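Carboxylesterase SOBER1 (Arabidopsis thaliana, PDB 6AVX) hydrolyses short-chain carboxylic esters and phosphatidylcholine, and restrains the plant hypersensitive response triggered by the bacterial effector AvrBsT. Local coordinates at residues 77-82 / 118-123; 137-142 / 177-182. The protein carries 1 engineered substitution. All coordinates share one frame; numbering follows the deposited sequence.

Interaction 1: residues 77-82 / 118-123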
# COMPACT_ATOMS: atom_id res chain seq x y z
N SER A 77 0.73 -15.24 5.49
CA SER A 77 -0.46 -14.42 5.69
C SER A 77 -0.49 -13.26 4.70
O SER A 77 -1.49 -13.04 4.04
CB SER A 77 -0.56 -13.98 7.14
OG SER A 77 -1.84 -13.42 7.37
N VAL A 78 0.63 -12.55 4.55
CA VAL A 78 0.71 -11.49 3.54
C VAL A 78 0.41 -12.04 2.15
O VAL A 78 -0.28 -11.40 1.36
CB VAL A 78 2.08 -10.79 3.62
CG1 VAL A 78 2.20 -9.70 2.56
CG2 VAL A 78 2.33 -10.24 5.00
N LEU A 79 0.89 -13.24 1.82
CA LEU A 79 0.67 -13.77 0.46
C LEU A 79 -0.79 -14.15 0.18
O LEU A 79 -1.25 -14.03 -0.96
CB LEU A 79 1.61 -14.94 0.18
CG LEU A 79 3.09 -14.56 0.18
CD1 LEU A 79 3.95 -15.80 -0.07
CD2 LEU A 79 3.41 -13.49 -0.88
N GLU A 80 -1.51 -14.66 1.18
CA GLU A 80 -2.95 -14.85 1.01
C GLU A 80 -3.60 -13.54 0.60
O GLU A 80 -4.45 -13.49 -0.30
CB GLU A 80 -3.55 -15.36 2.33
CG GLU A 80 -5.08 -15.33 2.42
CD GLU A 80 -5.76 -16.39 1.60
OE1 GLU A 80 -7.01 -16.42 1.64
OE2 GLU A 80 -5.08 -17.20 0.92
N ALA A 81 -3.22 -12.45 1.27
CA ALA A 81 -3.80 -11.17 0.94
C ALA A 81 -3.37 -10.74 -0.45
O ALA A 81 -4.19 -10.22 -1.19
CB ALA A 81 -3.44 -10.14 2.00
N VAL A 82 -2.10 -10.96 -0.80
CA VAL A 82 -1.61 -10.59 -2.14
C VAL A 82 -2.41 -11.32 -3.20
O VAL A 82 -2.75 -10.75 -4.23
CB VAL A 82 -0.10 -10.85 -2.28
CG1 VAL A 82 0.33 -10.74 -3.72
CG2 VAL A 82 0.70 -9.86 -1.44
N VAL A 118 2.21 -4.84 -5.29
CA VAL A 118 2.86 -4.26 -6.45
C VAL A 118 4.13 -5.02 -6.80
O VAL A 118 4.39 -5.33 -7.97
CB VAL A 118 3.12 -2.77 -6.21
CG1 VAL A 118 4.07 -2.21 -7.25
CG2 VAL A 118 1.80 -1.99 -6.14
N LEU A 119 4.94 -5.32 -5.79
CA LEU A 119 6.26 -5.90 -6.06
C LEU A 119 6.17 -7.33 -6.57
O LEU A 119 7.13 -7.82 -7.18
CB LEU A 119 7.13 -5.87 -4.80
CG LEU A 119 7.48 -4.49 -4.23
CD1 LEU A 119 8.20 -4.62 -2.89
CD2 LEU A 119 8.32 -3.73 -5.22
N LEU A 120 5.07 -8.02 -6.32
CA LEU A 120 4.89 -9.38 -6.79
C LEU A 120 4.03 -9.47 -8.04
O LEU A 120 3.82 -10.57 -8.55
CB LEU A 120 4.31 -10.26 -5.67
CG LEU A 120 5.32 -10.56 -4.56
CD1 LEU A 120 4.62 -11.04 -3.30
CD2 LEU A 120 6.36 -11.61 -5.03
N TYR A 121 3.51 -8.36 -8.54
CA TYR A 121 2.62 -8.43 -9.70
C TYR A 121 3.45 -8.65 -10.98
O TYR A 121 4.53 -8.06 -11.12
CB TYR A 121 1.78 -7.15 -9.84
CG TYR A 121 0.57 -7.42 -10.70
CD1 TYR A 121 0.44 -6.87 -11.97
CD2 TYR A 121 -0.42 -8.28 -10.26
CE1 TYR A 121 -0.63 -7.18 -12.77
CE2 TYR A 121 -1.50 -8.60 -11.07
CZ TYR A 121 -1.59 -8.04 -12.33
OH TYR A 121 -2.66 -8.36 -13.15
N PRO A 122 2.98 -9.48 -11.92
CA PRO A 122 3.83 -9.79 -13.09
C PRO A 122 4.02 -8.65 -14.06
O PRO A 122 4.90 -8.76 -14.93
CB PRO A 122 3.09 -10.96 -13.76
CG PRO A 122 2.29 -11.59 -12.68
CD PRO A 122 1.88 -10.44 -11.78
N LYS A 123 3.24 -7.58 -13.97
CA LYS A 123 3.28 -6.47 -14.91
C LYS A 123 3.59 -5.16 -14.19
O LYS A 123 3.31 -5.00 -13.00
CB LYS A 123 1.95 -6.35 -15.64
CG LYS A 123 1.66 -7.62 -16.45
CD LYS A 123 0.33 -7.59 -17.13
CE LYS A 123 0.08 -8.90 -17.87
NZ LYS A 123 -1.29 -8.96 -18.40

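Interaction 2: residues 137-142 / 177-182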
# COMPACT_ATOMS: atom_id res chain seq x y z
N PHE A 137 7.77 -8.36 4.62
CA PHE A 137 8.50 -9.59 4.35
C PHE A 137 9.99 -9.29 4.42
O PHE A 137 10.40 -8.15 4.52
CB PHE A 137 8.05 -10.28 3.04
CG PHE A 137 7.73 -9.35 1.88
CD1 PHE A 137 8.47 -8.21 1.63
CD2 PHE A 137 6.70 -9.66 1.01
CE1 PHE A 137 8.16 -7.39 0.54
CE2 PHE A 137 6.40 -8.87 -0.08
CZ PHE A 137 7.14 -7.73 -0.31
N THR A 138 10.79 -10.36 4.43
CA THR A 138 12.24 -10.24 4.46
C THR A 138 12.79 -10.20 3.04
O THR A 138 12.06 -10.38 2.05
CB THR A 138 12.90 -11.41 5.19
OG1 THR A 138 12.83 -12.57 4.35
CG2 THR A 138 12.25 -11.70 6.55
N SER A 139 14.10 -9.99 2.92
CA SER A 139 14.73 -9.98 1.62
C SER A 139 14.69 -11.34 0.92
O SER A 139 14.99 -11.40 -0.27
CB SER A 139 16.17 -9.52 1.74
OG SER A 139 16.86 -10.39 2.59
N SER A 140 14.30 -12.42 1.60
CA SER A 140 14.17 -13.72 0.93
C SER A 140 13.18 -13.68 -0.22
O SER A 140 13.30 -14.49 -1.15
CB SER A 140 13.74 -14.81 1.93
OG SER A 140 12.44 -14.57 2.41
N ILE A 141 12.22 -12.75 -0.21
CA ILE A 141 11.22 -12.69 -1.27
C ILE A 141 11.70 -11.96 -2.51
O ILE A 141 11.06 -12.06 -3.56
CB ILE A 141 9.94 -12.00 -0.73
CG1 ILE A 141 8.75 -12.19 -1.66
CG2 ILE A 141 10.14 -10.52 -0.57
CD1 ILE A 141 8.27 -13.57 -1.74
N ILE A 142 12.78 -11.17 -2.42
CA ILE A 142 13.15 -10.28 -3.51
C ILE A 142 13.40 -11.05 -4.80
O ILE A 142 13.09 -10.56 -5.89
CB ILE A 142 14.36 -9.42 -3.10
CG1 ILE A 142 13.94 -8.39 -2.03
CG2 ILE A 142 14.97 -8.73 -4.32
CD1 ILE A 142 15.08 -7.59 -1.43
N LEU A 177 14.16 -1.54 -0.97
CA LEU A 177 13.74 -1.34 -2.35
C LEU A 177 14.94 -1.13 -3.26
O LEU A 177 14.91 -1.55 -4.42
CB LEU A 177 12.73 -0.18 -2.41
CG LEU A 177 11.38 -0.53 -1.76
CD1 LEU A 177 10.47 0.69 -1.66
CD2 LEU A 177 10.67 -1.65 -2.50
N LYS A 178 16.01 -0.52 -2.75
CA LYS A 178 17.24 -0.43 -3.53
C LYS A 178 17.80 -1.81 -3.83
O LYS A 178 18.16 -2.11 -4.98
CB LYS A 178 18.26 0.43 -2.77
CG LYS A 178 19.45 0.88 -3.62
CD LYS A 178 19.09 1.99 -4.59
CE LYS A 178 18.70 3.28 -3.88
NZ LYS A 178 18.39 4.39 -4.83
N GLU A 179 17.86 -2.69 -2.83
CA GLU A 179 18.28 -4.06 -3.07
C GLU A 179 17.41 -4.71 -4.14
O GLU A 179 17.91 -5.45 -5.00
CB GLU A 179 18.23 -4.88 -1.77
CG GLU A 179 18.66 -6.35 -1.95
CD GLU A 179 18.64 -7.19 -0.67
OE1 GLU A 179 18.89 -8.42 -0.76
OE2 GLU A 179 18.39 -6.65 0.43
N ALA A 180 16.12 -4.42 -4.12
CA ALA A 180 15.16 -5.02 -5.03
C ALA A 180 15.17 -4.39 -6.42
O ALA A 180 14.48 -4.90 -7.31
CB ALA A 180 13.76 -4.93 -4.43
N GLY A 181 15.90 -3.30 -6.63
CA GLY A 181 15.91 -2.63 -7.92
C GLY A 181 14.68 -1.81 -8.22
O GLY A 181 14.34 -1.60 -9.39
N VAL A 182 13.99 -1.31 -7.19
CA VAL A 182 12.74 -0.58 -7.31
C VAL A 182 13.01 0.87 -7.00
O VAL A 182 13.81 1.17 -6.10
CB VAL A 182 11.72 -1.16 -6.30
CG1 VAL A 182 10.47 -0.32 -6.23
CG2 VAL A 182 11.37 -2.58 -6.64

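Interaction 1: residues 77-82 / 118-123
With CG anti to the carbonyl carbon in both residues (chi1 -64° in Leu-79, -72° in Leu-120), each leucine brings its branched end toward the other helix, and the two side chains cross at about a right angle. The touch is made by one methyl from each: CD2 of Leu-79 lies 3.7 Å from CD1 of Leu-120. The same CD1 methyl of Leu-120 also faces Val-82, three residues further along the helix, whose CG1 stands 4.3 Å from it, a looser approach. Leu-120 thus points a single methyl at two residues of the 77-82 segment. The contact is apolar throughout, without a hydrogen bond between the segments, and it is small, burying 95 Å² in all. The backbones stay well apart, the nearest CA atoms being those of Val-82 and Leu-120 at 8.1 Å, so side chains alone bridge them. This is helix-to-helix packing in an alpha/beta hydrolase: helix 75-94 lies against helix 109-120, which begins directly after Ser-108, the probable nucleophile. Val-78, Ala-81 and Val-82 also lean on Leu-113, Ala-116 and Ser-117 of that helix, while Tyr-121 reaches back to helix 75-94, its ring edge-to-face with His-86 and its OH hydrogen-bonded to OD1 of Asp-90.

Interaction 2: residues 137-142 / 177-182
Ser-139 and Ile-142, on a short 3-10 turn, meet Glu-179 and Ala-180 in the last turn of helix 173-180, a helix closed by a Schellman motif; the contact joins the excursion between strands 127-131 and 154-159 of the alpha/beta hydrolase fold to that helix end. Along the first segment, Phe-137 turns inward instead, packing on Ala-116 of helix 109-120. Thr-138 opens the turn: its OG1 accepts the backbone N-H of Ser-140 at 3.1 Å, making an ST turn at the start of the 3-10 segment. Ser-139 then presents its CB, rather than its hydroxyl, to the carboxylate of Glu-179, lying 3.9 Å from OE1 and equally far from OE2. CG2 of Ile-141 sits 3.5 Å above the plane of the Phe-137 ring, over its centre. Ile-142 carries the larger share on its side of the contact. Its two branches divide the work. CG2, anti to the backbone N, reaches the backbone and methyl of Ala-180, coming within 3.8 Å of its CA. The other branch, extended through CG1 (chi2 173°), carries CD1 to Glu-179, whose own chain is stretched out from CG anti to N (chi1 180°). The two side chains cross obliquely, and the carboxylate belongs to an exposed residue, so this edge of the contact borders solvent while Ala-180 is buried. Gly-181 then leaves helical geometry with positive phi (75°), and its N donates a hydrogen bond to O of Lys-178 and N of Val-182 donates one to O of Leu-177, the two bonds back into the last turn that define the Schellman motif. The isoleucine meets the aliphatic part of the glutamate as well as its acid end: CD1 of Ile-142 lies 3.8 Å from CG and 3.7 Å from CD of Glu-179.

How the interactions relate
Interactions 1 and 2 follow one another along the chain, with centres 13 Å apart, and meet through Leu-119 and Leu-120. Leu-119, which takes no part in interaction 1 itself, points in a different direction, toward interaction 2: its CD2 lies 3.6 Å from CG2 of Val-182 and its CD1 3.9 Å from CD2 of Leu-177. CD1 of Leu-119 also lies 4.2 Å from CZ of Phe-137. Leu-120 adds an equally long approach, CD2 to CG1 of Ile-141 at 4.2 Å, so the two adjacent leucines together touch segments of both contacts. Both contacts lie away from the probable Ser-108, Asp-162 and His-194 triad, although helix 109-120 starts immediately after Ser-108.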